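Local structure of L-methionine gamma-lyase (Fusobacterium nucleatum subsp. nucleatum, 6LXU) at residues T68-K73 against G83-S88. The protein belongs to the Cys/Met metabolism family of PLP-dependent enzymes, carries its cofactor on a modified lysine and assembles from four chains. Residues are numbered along the deposited sequence; the frame is centred on the assembly and turned at random. Where two conformers were deposited one is given.
Sequences TVLENK and GIAMSS
Glu71 reaches from helix 65-78 to strand 82-86, outermost in the large mixed sheet within this chain, and binds the backbone of Ala85, a worked example of a helix carboxylate serving a strand edge. Its chi1 of -71° sets CG beside the backbone N, and the extended chain beyond it lays the carboxylate alongside the strand, beside Gly83 O and Ala85 N. OE2 accepts the N-H of Ala85, with Ala85 N to Glu71 OE2 at 2.9 Å and the angle at the hydrogen 151°. The donor comes in on the anti side of the oxygen, 17° out of the carboxylate plane. A water donates to the same OE2 at 2.7 Å and also to Ala85 O, so the carboxylate serves both the N-H and, through water, the C=O of one residue. OE1 turns to a salt bridge with Arg236 of helix 229-244.

Nearer the helix the fit is close. Glu71 CB lies 3.4 Å from Gly83 O, while Gly83 CA makes a CA-H...O contact of 3.5 Å with Glu71 O, a sign that the helix and strand backbones come close here. A second water joins Asn72 OD1 to Gly83 N. Beside the polar pair, Leu70 CD2 meets the methyl of Ala85, CB, at 4.3 Å, and both side chains also pack on Leu224 of the adjoining strand. Ile84, whose CB is directed away from helix 65-78, packs on Ala232 and Ile235 of helix 229-244.

Chemically, a buried carboxylate gripped by a peptide N-H, a water and an arginine is probably held as the anion, tying helix 65-78 to strand 82-86 and to helix 229-244.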
loop_
_atom_site.group_PDB
_atom_site.type_symbol
_atom_site.label_atom_id
_atom_site.label_comp_id
_atom_site.label_asym_id
_atom_site.label_seq_id
_atom_site.Cartn_x
_atom_site.Cartn_y
_atom_site.Cartn_z
ATOM N N THR A 68 5.668 -9.719 13.038
ATOM C CA THR A 68 6.354 -9.987 14.308
ATOM C C THR A 68 6.539 -8.728 15.151
ATOM O O THR A 68 6.364 -8.761 16.370
ATOM C CB THR A 68 7.714 -10.644 14.053
ATOM O OG1 THR A 68 7.467 -11.929 13.483
ATOM C CG2 THR A 68 8.532 -10.806 15.336
ATOM N N VAL A 69 6.888 -7.623 14.510
ATOM C CA VAL A 69 7.030 -6.357 15.232
ATOM C C VAL A 69 5.732 -5.964 15.905
ATOM O O VAL A 69 5.721 -5.596 17.074
ATOM C CB VAL A 69 7.555 -5.253 14.317
ATOM C CG1 VAL A 69 7.480 -3.887 14.988
ATOM C CG2 VAL A 69 8.984 -5.565 13.925
ATOM N N LEU A 70 4.627 -6.075 15.163
ATOM C CA LEU A 70 3.324 -5.777 15.727
ATOM C C LEU A 70 2.998 -6.673 16.919
ATOM O O LEU A 70 2.500 -6.219 17.949
ATOM C CB LEU A 70 2.255 -5.910 14.643
ATOM C CG LEU A 70 0.805 -5.773 15.095
ATOM C CD1 LEU A 70 0.558 -4.429 15.752
ATOM C CD2 LEU A 70 -0.124 -5.964 13.905
ATOM N N GLU A 71 3.248 -7.964 16.738
ATOM C CA GLU A 71 3.004 -8.943 17.790
ATOM C C GLU A 71 3.798 -8.629 19.054
ATOM O O GLU A 71 3.269 -8.674 20.170
ATOM C CB GLU A 71 3.341 -10.331 17.275
ATOM C CG GLU A 71 2.320 -10.807 16.244
ATOM C CD GLU A 71 2.688 -12.070 15.507
ATOM O OE1 GLU A 71 3.868 -12.475 15.505
ATOM O OE2 GLU A 71 1.767 -12.658 14.881
ATOM N N ASN A 72 5.073 -8.322 18.873
ATOM C CA ASN A 72 5.928 -7.957 20.010
ATOM C C ASN A 72 5.449 -6.686 20.704
ATOM O O ASN A 72 5.513 -6.582 21.935
ATOM C CB ASN A 72 7.376 -7.756 19.547
ATOM C CG ASN A 72 8.051 -9.027 19.116
ATOM O OD1 ASN A 72 7.628 -10.107 19.451
ATOM N ND2 ASN A 72 9.146 -8.883 18.386
ATOM N N LYS A 73 4.977 -5.726 19.924
ATOM C CA LYS A 73 4.486 -4.455 20.471
ATOM C C LYS A 73 3.264 -4.659 21.333
ATOM O O LYS A 73 3.188 -4.134 22.444
ATOM C CB LYS A 73 4.145 -3.447 19.371
ATOM C CG LYS A 73 5.345 -2.741 18.800
ATOM C CD LYS A 73 4.991 -1.747 17.712
ATOM C CE LYS A 73 6.254 -1.168 17.108
ATOM N NZ LYS A 73 7.009 -0.332 18.077
ATOM N N GLY A 83 2.784 -12.284 21.458
ATOM C CA GLY A 83 1.665 -11.789 20.674
ATOM C C GLY A 83 1.450 -12.587 19.408
ATOM O O GLY A 83 2.387 -13.163 18.860
ATOM N N ILE A 84 0.191 -12.627 18.959
ATOM C CA ILE A 84 -0.171 -13.226 17.679
ATOM C C ILE A 84 -1.133 -12.278 16.987
ATOM O O ILE A 84 -2.057 -11.767 17.619
ATOM C CB ILE A 84 -0.883 -14.577 17.832
ATOM C CG1 ILE A 84 -0.273 -15.435 18.936
ATOM C CG2 ILE A 84 -0.860 -15.332 16.512
ATOM C CD1 ILE A 84 -1.146 -16.616 19.223
ATOM N N ALA A 85 -0.924 -12.064 15.686
ATOM C CA ALA A 85 -1.791 -11.204 14.888
ATOM C C ALA A 85 -2.626 -12.016 13.912
ATOM O O ALA A 85 -2.171 -13.021 13.361
ATOM C CB ALA A 85 -0.979 -10.185 14.132
ATOM N N MET A 86 -3.844 -11.526 13.687
ATOM C CA MET A 86 -4.800 -12.121 12.760
ATOM C C MET A 86 -5.469 -11.013 11.964
ATOM O O MET A 86 -5.398 -9.839 12.304
ATOM C CB MET A 86 -5.867 -12.936 13.500
ATOM C CG MET A 86 -5.339 -14.136 14.268
ATOM S SD MET A 86 -4.576 -13.734 15.848
ATOM C CE MET A 86 -4.395 -15.398 16.483
ATOM N N SER A 87 -6.186 -11.421 10.920
ATOM C CA SER A 87 -6.816 -10.483 9.992
ATOM C C SER A 87 -8.188 -9.963 10.426
ATOM O O SER A 87 -8.830 -9.249 9.657
ATOM C CB SER A 87 -6.872 -11.077 8.601
ATOM O OG SER A 87 -7.651 -12.245 8.622
ATOM N N SER A 88 -8.617 -10.268 11.653
ATOM C CA SER A 88 -9.730 -9.552 12.292
ATOM C C SER A 88 -9.734 -9.912 13.766
ATOM O O SER A 88 -9.146 -10.917 14.176
ATOM C CB SER A 88 -11.093 -9.925 11.690
ATOM O OG SER A 88 -11.447 -11.260 12.013
HETATM O O HOH W 1 0.378 -14.367 13.311
HETATM O O HOH W 2 5.416 -12.024 20.293
#